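Local coordinates for protein xylulose kinase (Escherichia coli, PDB 2ITM) that phosphorylates D-xylulose to D-xylulose 5-phosphate with ATP, and 1-deoxy-D-xylulose less efficiently, as a homodimeric FGGY-family carbohydrate kinase, at residues Q136-L150 / Q190-L202. Numbering follows the deposited sequence.
Sequences QRHEPEIFRQIDKVL and QACDLSRDQMPAL. With SO4 (sulfate ion), chain D.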
ATOM      1  N   GLN A 136       7.176 -32.212 -26.469  1.00 24.11           N
ATOM      2  CA  GLN A 136       7.444 -33.632 -26.419  1.00 30.79           C
ATOM      3  C   GLN A 136       6.592 -34.344 -25.378  1.00 46.54           C
ATOM      4  O   GLN A 136       6.083 -35.422 -25.624  1.00 39.54           O
ATOM      5  CB  GLN A 136       8.917 -33.924 -26.181  1.00 26.60           C
ATOM      6  CG  GLN A 136       9.223 -35.401 -26.312  1.00 37.93           C
ATOM      7  CD  GLN A 136      10.649 -35.744 -26.000  1.00 54.05           C
ATOM      8  OE1 GLN A 136      11.159 -36.744 -26.478  1.00 80.93           O
ATOM      9  NE2 GLN A 136      11.295 -34.916 -25.177  1.00 55.80           N
ATOM     10  N   ARG A 137       6.434 -33.710 -24.222  1.00 38.14           N
ATOM     11  CA  ARG A 137       5.829 -34.337 -23.062  1.00 42.87           C
ATOM     12  C   ARG A 137       4.323 -34.229 -23.108  1.00 39.92           C
ATOM     13  O   ARG A 137       3.618 -35.098 -22.633  1.00 47.65           O
ATOM     14  CB  ARG A 137       6.354 -33.698 -21.785  1.00 42.99           C
ATOM     15  CG  ARG A 137       7.736 -34.161 -21.404  1.00 62.68           C
ATOM     16  CD  ARG A 137       8.482 -33.235 -20.470  1.00 64.76           C
ATOM     17  NE  ARG A 137       7.894 -33.220 -19.141  1.00 53.22           N
ATOM     18  CZ  ARG A 137       8.059 -34.180 -18.245  1.00 72.26           C
ATOM     19  NH1 ARG A 137       8.794 -35.246 -18.524  1.00 35.74           N
ATOM     20  NH2 ARG A 137       7.479 -34.072 -17.064  1.00 74.77           N
ATOM     21  N   HIS A 138       3.832 -33.154 -23.695  1.00 42.90           N
ATOM     22  CA  HIS A 138       2.413 -32.882 -23.675  1.00 29.72           C
ATOM     23  C   HIS A 138       1.734 -33.035 -25.033  1.00 39.66           C
ATOM     24  O   HIS A 138       0.523 -33.179 -25.108  1.00 40.67           O
ATOM     25  CB  HIS A 138       2.159 -31.501 -23.094  1.00 33.54           C
ATOM     26  CG  HIS A 138       2.499 -31.386 -21.648  1.00 24.15           C
ATOM     27  ND1 HIS A 138       1.551 -31.441 -20.657  1.00 45.73           N
ATOM     28  CD2 HIS A 138       3.685 -31.227 -21.023  1.00 56.44           C
ATOM     29  CE1 HIS A 138       2.138 -31.320 -19.484  1.00 58.47           C
ATOM     30  NE2 HIS A 138       3.434 -31.186 -19.678  1.00 35.64           N
ATOM     31  N   GLU A 139       2.520 -32.999 -26.099  1.00 33.22           N
ATOM     32  CA  GLU A 139       1.988 -33.122 -27.445  1.00 29.72           C
ATOM     33  C   GLU A 139       2.858 -34.029 -28.327  1.00 37.83           C
ATOM     34  O   GLU A 139       3.383 -33.601 -29.338  1.00 42.06           O
ATOM     35  CB  GLU A 139       1.839 -31.747 -28.095  1.00 37.14           C
ATOM     36  CG  GLU A 139       0.817 -30.846 -27.424  1.00 33.38           C
ATOM     37  CD  GLU A 139       0.862 -29.417 -27.906  1.00 42.03           C
ATOM     38  OE1 GLU A 139       0.165 -28.573 -27.335  1.00 30.66           O
ATOM     39  OE2 GLU A 139       1.589 -29.132 -28.864  1.00 57.91           O
ATOM     40  N   PRO A 140       3.005 -35.281 -27.924  1.00 42.33           N
ATOM     41  CA  PRO A 140       3.976 -36.177 -28.555  1.00 35.13           C
ATOM     42  C   PRO A 140       3.694 -36.358 -30.039  1.00 48.77           C
ATOM     43  O   PRO A 140       4.599 -36.582 -30.827  1.00 36.44           O
ATOM     44  CB  PRO A 140       3.769 -37.488 -27.802  1.00 47.21           C
ATOM     45  CG  PRO A 140       2.423 -37.393 -27.252  1.00 42.85           C
ATOM     46  CD  PRO A 140       2.208 -35.976 -26.905  1.00 41.95           C
ATOM     47  N   GLU A 141       2.428 -36.244 -30.402  1.00 32.52           N
ATOM     48  CA  GLU A 141       2.007 -36.366 -31.777  1.00 38.94           C
ATOM     49  C   GLU A 141       2.568 -35.252 -32.640  1.00 30.51           C
ATOM     50  O   GLU A 141       2.983 -35.488 -33.760  1.00 37.69           O
ATOM     51  CB  GLU A 141       0.489 -36.351 -31.839  1.00 46.28           C
ATOM     52  CG  GLU A 141      -0.183 -36.852 -30.571  1.00 84.21           C
ATOM     53  CD  GLU A 141      -0.237 -35.809 -29.465  1.00 92.51           C
ATOM     54  OE1 GLU A 141      -0.515 -36.185 -28.312  1.00 73.21           O
ATOM     55  OE2 GLU A 141      -0.012 -34.623 -29.743  1.00 57.61           O
ATOM     56  N   ILE A 142       2.573 -34.041 -32.103  1.00 52.78           N
ATOM     57  CA  ILE A 142       3.266 -32.915 -32.716  1.00 33.86           C
ATOM     58  C   ILE A 142       4.771 -33.116 -32.775  1.00 32.09           C
ATOM     59  O   ILE A 142       5.372 -32.932 -33.812  1.00 36.48           O
ATOM     60  CB  ILE A 142       2.972 -31.626 -31.961  1.00 40.70           C
ATOM     61  CG1 ILE A 142       1.478 -31.321 -31.932  1.00 38.84           C
ATOM     62  CG2 ILE A 142       3.785 -30.503 -32.504  1.00 42.06           C
ATOM     63  CD1 ILE A 142       0.890 -31.033 -33.241  1.00 50.14           C
ATOM     64  N   PHE A 143       5.375 -33.473 -31.651  1.00 22.90           N
ATOM     65  CA  PHE A 143       6.820 -33.636 -31.585  1.00 28.48           C
ATOM     66  C   PHE A 143       7.338 -34.583 -32.651  1.00 33.96           C
ATOM     67  O   PHE A 143       8.341 -34.321 -33.296  1.00 31.26           O
ATOM     68  CB  PHE A 143       7.255 -34.122 -30.208  1.00 25.68           C
ATOM     69  CG  PHE A 143       8.730 -34.032 -29.976  1.00 25.58           C
ATOM     70  CD1 PHE A 143       9.308 -32.851 -29.580  1.00 45.02           C
ATOM     71  CD2 PHE A 143       9.540 -35.128 -30.166  1.00 47.14           C
ATOM     72  CE1 PHE A 143      10.656 -32.770 -29.380  1.00 34.17           C
ATOM     73  CE2 PHE A 143      10.885 -35.054 -29.959  1.00 30.86           C
ATOM     74  CZ  PHE A 143      11.443 -33.867 -29.570  1.00 49.51           C
ATOM     75  N   ARG A 144       6.635 -35.694 -32.817  1.00 40.19           N
ATOM     76  CA  ARG A 144       6.942 -36.710 -33.811  1.00 41.49           C
ATOM     77  C   ARG A 144       7.131 -36.135 -35.213  1.00 38.15           C
ATOM     78  O   ARG A 144       7.849 -36.695 -36.016  1.00 37.09           O
ATOM     79  CB  ARG A 144       5.812 -37.736 -33.840  1.00 44.88           C
ATOM     80  CG  ARG A 144       6.242 -39.182 -33.952  1.00 78.02           C
ATOM     81  CD  ARG A 144       5.086 -40.178 -34.006  1.00 91.53           C
ATOM     82  NE  ARG A 144       5.553 -41.562 -33.943  1.00120.28           N
ATOM     83  CZ  ARG A 144       4.773 -42.617 -33.724  1.00129.38           C
ATOM     84  NH1 ARG A 144       3.468 -42.467 -33.547  1.00 84.46           N
ATOM     85  NH2 ARG A 144       5.301 -43.833 -33.680  1.00131.60           N
ATOM     86  N   GLN A 145       6.479 -35.016 -35.495  1.00 38.19           N
ATOM     87  CA  GLN A 145       6.451 -34.447 -36.840  1.00 38.20           C
ATOM     88  C   GLN A 145       7.456 -33.297 -37.070  1.00 42.45           C
ATOM     89  O   GLN A 145       7.524 -32.733 -38.144  1.00 33.92           O
ATOM     90  CB  GLN A 145       5.048 -33.947 -37.172  1.00 38.20           C
ATOM     91  CG  GLN A 145       3.964 -34.980 -37.186  1.00 33.01           C
ATOM     92  CD  GLN A 145       2.600 -34.339 -37.351  1.00 47.09           C
ATOM     93  OE1 GLN A 145       1.822 -34.271 -36.410  1.00 36.28           O
ATOM     94  NE2 GLN A 145       2.321 -33.853 -38.542  1.00 33.45           N
ATOM     95  N   ILE A 146       8.227 -32.950 -36.053  1.00 42.66           N
ATOM     96  CA  ILE A 146       9.106 -31.796 -36.130  1.00 22.88           C
ATOM     97  C   ILE A 146      10.277 -32.028 -37.073  1.00 35.15           C
ATOM     98  O   ILE A 146      11.041 -32.964 -36.901  1.00 31.29           O
ATOM     99  CB  ILE A 146       9.655 -31.439 -34.743  1.00 36.05           C
ATOM    100  CG1 ILE A 146       8.548 -30.998 -33.804  1.00 37.14           C
ATOM    101  CG2 ILE A 146      10.709 -30.362 -34.845  1.00 31.61           C
ATOM    102  CD1 ILE A 146       9.019 -30.795 -32.418  1.00 29.80           C
ATOM    103  N   ASP A 147      10.410 -31.157 -38.066  1.00 29.23           N
ATOM    104  CA  ASP A 147      11.549 -31.177 -38.961  1.00 33.23           C
ATOM    105  C   ASP A 147      12.448 -30.005 -38.699  1.00 19.43           C
ATOM    106  O   ASP A 147      13.644 -30.075 -38.889  1.00 24.17           O
ATOM    107  CB  ASP A 147      11.080 -31.216 -40.420  1.00 43.31           C
ATOM    108  CG  ASP A 147      12.214 -31.518 -41.389  1.00 36.85           C
ATOM    109  OD1 ASP A 147      12.632 -30.622 -42.143  1.00 30.35           O
ATOM    110  OD2 ASP A 147      12.763 -32.611 -41.462  1.00 39.16           O
ATOM    111  N   LYS A 148      11.848 -28.919 -38.250  1.00 26.70           N
ATOM    112  CA  LYS A 148      12.541 -27.658 -38.097  1.00 32.42           C
ATOM    113  C   LYS A 148      11.945 -26.837 -36.959  1.00 26.17           C
ATOM    114  O   LYS A 148      10.733 -26.773 -36.792  1.00 25.33           O
ATOM    115  CB  LYS A 148      12.483 -26.860 -39.398  1.00 41.89           C
ATOM    116  CG  LYS A 148      13.801 -26.334 -39.855  1.00 41.94           C
ATOM    117  CD  LYS A 148      14.763 -27.453 -40.101  1.00 39.63           C
ATOM    118  CE  LYS A 148      15.365 -27.327 -41.464  1.00 54.86           C
ATOM    119  NZ  LYS A 148      16.489 -28.247 -41.628  1.00 40.56           N
ATOM    120  N   VAL A 149      12.829 -26.219 -36.193  1.00 26.31           N
ATOM    121  CA  VAL A 149      12.473 -25.229 -35.196  1.00 25.98           C
ATOM    122  C   VAL A 149      13.086 -23.867 -35.548  1.00 27.16           C
ATOM    123  O   VAL A 149      14.290 -23.721 -35.625  1.00 23.07           O
ATOM    124  CB  VAL A 149      12.938 -25.669 -33.798  1.00 29.11           C
ATOM    125  CG1 VAL A 149      12.693 -24.597 -32.778  1.00 27.04           C
ATOM    126  CG2 VAL A 149      12.264 -26.950 -33.397  1.00 24.89           C
ATOM    127  N   LEU A 150      12.225 -22.887 -35.774  1.00 23.11           N
ATOM    128  CA  LEU A 150      12.679 -21.560 -36.145  1.00 22.52           C
ATOM    129  C   LEU A 150      12.256 -20.518 -35.130  1.00 20.97           C
ATOM    130  O   LEU A 150      11.128 -20.520 -34.652  1.00 29.52           O
ATOM    131  CB  LEU A 150      12.183 -21.174 -37.529  1.00 21.43           C
ATOM    132  CG  LEU A 150      12.604 -22.009 -38.727  1.00 30.46           C
ATOM    133  CD1 LEU A 150      11.994 -21.436 -39.968  1.00 13.26           C
ATOM    134  CD2 LEU A 150      14.100 -22.065 -38.842  1.00 19.27           C
ATOM    135  N   GLN A 190      20.652 -33.071 -28.055  1.00 37.54           N
ATOM    136  CA  GLN A 190      20.356 -34.435 -27.658  1.00 39.10           C
ATOM    137  C   GLN A 190      19.399 -34.490 -26.478  1.00 31.04           C
ATOM    138  O   GLN A 190      18.433 -35.232 -26.486  1.00 35.00           O
ATOM    139  CB  GLN A 190      21.647 -35.179 -27.337  1.00 34.47           C
ATOM    140  CG  GLN A 190      22.016 -36.224 -28.362  1.00 60.14           C
ATOM    141  CD  GLN A 190      23.411 -36.052 -28.924  1.00 89.25           C
ATOM    142  OE1 GLN A 190      24.332 -35.662 -28.213  1.00 62.95           O
ATOM    143  NE2 GLN A 190      23.573 -36.363 -30.201  1.00 58.14           N
ATOM    144  N   ALA A 191      19.678 -33.680 -25.473  1.00 41.96           N
ATOM    145  CA  ALA A 191      18.921 -33.673 -24.221  1.00 37.01           C
ATOM    146  C   ALA A 191      17.475 -33.319 -24.462  1.00 42.46           C
ATOM    147  O   ALA A 191      16.622 -33.591 -23.638  1.00 41.83           O
ATOM    148  CB  ALA A 191      19.533 -32.719 -23.242  1.00 38.65           C
ATOM    149  N   CYS A 192      17.205 -32.704 -25.603  1.00 38.31           N
ATOM    150  CA  CYS A 192      15.854 -32.383 -25.989  1.00 27.25           C
ATOM    151  C   CYS A 192      15.373 -33.323 -27.085  1.00 29.19           C
ATOM    152  O   CYS A 192      14.295 -33.147 -27.622  1.00 42.29           O
ATOM    153  CB  CYS A 192      15.772 -30.931 -26.460  1.00 46.14           C
ATOM    154  SG  CYS A 192      16.321 -29.691 -25.277  1.00 33.36           S
ATOM    155  N   ASP A 193      16.184 -34.320 -27.402  1.00 38.88           N
ATOM    156  CA  ASP A 193      15.892 -35.227 -28.500  1.00 31.87           C
ATOM    157  C   ASP A 193      15.754 -34.490 -29.821  1.00 45.81           C
ATOM    158  O   ASP A 193      14.790 -34.663 -30.552  1.00 29.89           O
ATOM    159  CB  ASP A 193      14.625 -36.005 -28.215  1.00 39.31           C
ATOM    160  CG  ASP A 193      14.762 -37.464 -28.529  1.00 69.99           C
ATOM    161  OD1 ASP A 193      15.159 -37.796 -29.657  1.00 82.62           O
ATOM    162  OD2 ASP A 193      14.508 -38.353 -27.697  1.00111.21           O
ATOM    163  N   LEU A 194      16.731 -33.656 -30.108  1.00 32.78           N
ATOM    164  CA  LEU A 194      16.769 -32.953 -31.361  1.00 33.65           C
ATOM    165  C   LEU A 194      18.141 -33.158 -31.942  1.00 34.61           C
ATOM    166  O   LEU A 194      19.023 -33.668 -31.280  1.00 31.16           O
ATOM    167  CB  LEU A 194      16.478 -31.480 -31.145  1.00 21.68           C
ATOM    168  CG  LEU A 194      15.074 -31.200 -30.628  1.00 46.25           C
ATOM    169  CD1 LEU A 194      14.869 -29.757 -30.267  1.00 26.86           C
ATOM    170  CD2 LEU A 194      14.033 -31.665 -31.603  1.00 29.80           C
ATOM    171  N   SER A 195      18.304 -32.775 -33.193  1.00 31.54           N
ATOM    172  CA  SER A 195      19.594 -32.797 -33.809  1.00 40.93           C
ATOM    173  C   SER A 195      19.806 -31.529 -34.621  1.00 26.25           C
ATOM    174  O   SER A 195      18.881 -30.772 -34.855  1.00 31.40           O
ATOM    175  CB  SER A 195      19.753 -34.007 -34.701  1.00 33.32           C
ATOM    176  OG  SER A 195      18.974 -33.876 -35.864  1.00 49.42           O
ATOM    177  N   ARG A 196      21.045 -31.328 -35.047  1.00 42.33           N
ATOM    178  CA  ARG A 196      21.437 -30.176 -35.846  1.00 45.96           C
ATOM    179  C   ARG A 196      20.613 -30.060 -37.116  1.00 37.04           C
ATOM    180  O   ARG A 196      20.406 -28.976 -37.629  1.00 38.55           O
ATOM    181  CB  ARG A 196      22.925 -30.264 -36.189  1.00 44.51           C
ATOM    182  CG  ARG A 196      23.811 -30.586 -35.015  1.00 67.51           C
ATOM    183  CD  ARG A 196      25.282 -30.698 -35.344  1.00 63.97           C
ATOM    184  NE  ARG A 196      25.815 -29.449 -35.858  1.00 64.90           N
ATOM    185  CZ  ARG A 196      26.556 -28.613 -35.159  1.00 48.67           C
ATOM    186  NH1 ARG A 196      26.874 -28.884 -33.908  1.00 50.96           N
ATOM    187  NH2 ARG A 196      26.990 -27.505 -35.718  1.00 73.67           N
ATOM    188  N   ASP A 197      20.146 -31.200 -37.605  1.00 39.64           N
ATOM    189  CA  ASP A 197      19.310 -31.270 -38.790  1.00 41.19           C
ATOM    190  C   ASP A 197      17.982 -30.559 -38.582  1.00 40.66           C
ATOM    191  O   ASP A 197      17.321 -30.179 -39.535  1.00 33.49           O
ATOM    192  CB  ASP A 197      19.046 -32.733 -39.158  1.00 50.37           C
ATOM    193  CG  ASP A 197      20.310 -33.574 -39.164  1.00 79.46           C
ATOM    194  OD1 ASP A 197      21.009 -33.586 -40.193  1.00106.52           O
ATOM    195  OD2 ASP A 197      20.682 -34.255 -38.192  1.00 77.86           O
ATOM    196  N   GLN A 198      17.597 -30.393 -37.327  1.00 28.71           N
ATOM    197  CA  GLN A 198      16.368 -29.688 -37.011  1.00 30.76           C
ATOM    198  C   GLN A 198      16.573 -28.207 -36.708  1.00 14.60           C
ATOM    199  O   GLN A 198      15.628 -27.504 -36.430  1.00 28.94           O
ATOM    200  CB  GLN A 198      15.609 -30.387 -35.884  1.00 21.24           C
ATOM    201  CG  GLN A 198      14.874 -31.621 -36.317  1.00 40.93           C
ATOM    202  CD  GLN A 198      14.777 -32.637 -35.227  1.00 39.71           C
ATOM    203  OE1 GLN A 198      15.764 -32.967 -34.594  1.00 36.10           O
ATOM    204  NE2 GLN A 198      13.585 -33.137 -35.001  1.00 23.36           N
ATOM    205  N   MET A 199      17.815 -27.752 -36.779  1.00 28.30           N
ATOM    206  CA  MET A 199      18.153 -26.343 -36.631  1.00 24.24           C
ATOM    207  C   MET A 199      18.463 -25.664 -37.967  1.00 33.53           C
ATOM    208  O   MET A 199      18.946 -26.302 -38.885  1.00 27.08           O
ATOM    209  CB  MET A 199      19.365 -26.176 -35.725  1.00 27.89           C
ATOM    210  CG  MET A 199      19.282 -26.860 -34.390  1.00 30.23           C
ATOM    211  SD  MET A 199      18.235 -26.010 -33.219  1.00 31.65           S
ATOM    212  CE  MET A 199      16.842 -27.085 -33.249  1.00 16.23           C
ATOM    213  N   PRO A 200      18.216 -24.361 -38.045  1.00 19.12           N
ATOM    214  CA  PRO A 200      18.721 -23.543 -39.141  1.00 21.48           C
ATOM    215  C   PRO A 200      20.240 -23.478 -39.160  1.00 20.12           C
ATOM    216  O   PRO A 200      20.879 -23.731 -38.160  1.00 30.31           O
ATOM    217  CB  PRO A 200      18.138 -22.164 -38.828  1.00 22.97           C
ATOM    218  CG  PRO A 200      18.045 -22.135 -37.388  1.00 22.60           C
ATOM    219  CD  PRO A 200      17.669 -23.519 -36.974  1.00 25.29           C
ATOM    220  N   ALA A 201      20.791 -23.136 -40.310  1.00 27.07           N
ATOM    221  CA  ALA A 201      22.173 -22.698 -40.424  1.00 33.51           C
ATOM    222  C   ALA A 201      22.463 -21.405 -39.670  1.00 22.21           C
ATOM    223  O   ALA A 201      21.644 -20.516 -39.618  1.00 24.40           O
ATOM    224  CB  ALA A 201      22.550 -22.571 -41.878  1.00 34.45           C
ATOM    225  N   LEU A 202      23.637 -21.337 -39.063  1.00 30.27           N
ATOM    226  CA  LEU A 202      24.020 -20.198 -38.248  1.00 20.93           C
ATOM    227  C   LEU A 202      24.910 -19.235 -39.010  1.00 31.60           C
ATOM    228  O   LEU A 202      25.806 -19.660 -39.708  1.00 26.65           O
ATOM    229  CB  LEU A 202      24.715 -20.652 -36.979  1.00 33.18           C
ATOM    230  CG  LEU A 202      23.894 -21.466 -35.986  1.00 48.24           C
ATOM    231  CD1 LEU A 202      24.780 -22.213 -35.020  1.00 36.27           C
ATOM    232  CD2 LEU A 202      22.905 -20.593 -35.252  1.00 34.70           C
TER
HETATM  233  S   SO4 D4931      26.835 -27.817 -39.469  1.00151.70           S
HETATM  234  O1  SO4 D4931      27.595 -26.640 -39.866  1.00105.93           O
HETATM  235  O2  SO4 D4931      26.005 -27.502 -38.311  1.00 51.84           O
HETATM  236  O3  SO4 D4931      25.994 -28.241 -40.579  1.00 62.18           O
HETATM  237  O4  SO4 D4931      27.777 -28.880 -39.135  1.00114.34           O
HETATM  238  O   HOH W   1      14.067 -35.551 -24.718  1.00 46.03           O
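Gln198, in a 3-10 turn (196-198), docks on the strand 148-150 at the classic beta bulge in its antiparallel pairing with strand 81-83, where Asp147 and Lys148 both face Leu83. Both segments belong to the N-terminal FGGY domain of the actin-like ATPase clan. Traced outward, the Gln198 side chain leaves CA with CG beside the backbone N (chi1 -77°). Gln198 CB and then CG pass Asp147 O, CG at 3.2 Å, and a bend at chi2 turns NE2 to segment 136-150 and OE1 back to its own. Gln198 NE2 donates to Ile146 O at 3.2 Å; the acceptor lies close to the amide plane of Gln198, whereas the donor stands 51° out of the carbonyl plane of Ile146, off its lone pairs. Gln198 OE1 accepts the N-H of Ser195 N at 2.9 Å. Both bonds fix this amide's rotation.

The backbone adds a second grip: Val149 N donates to Gln198 O at 3.1 Å with an N-H...O angle of 163°, and Lys148 CA makes a CH...O contact with the same oxygen. Lys148 starts away from the turn, but bends at chi2 and chi3 return NZ to Asp197 O at 3.0 Å; its ammonium also makes a cation-pi contact with Phe164. Leu150 CD2 packs against Pro200 CB.

At the other end, Asp193, with positive phi and its N bonded to Gln190 O, is the C-prime residue of the Schellman motif closing helix 186-190. The Phe143 ring presents its edge to the carbonyl oxygens of Cys192 and Asp193, near its plane, while Gln136 CB lies above one face, offset toward the rim. Extended beyond CG, Gln136 carries NE2 to a water at 2.9 Å, followed by a weak, 3.4 Å bond from the water to Ala191 O.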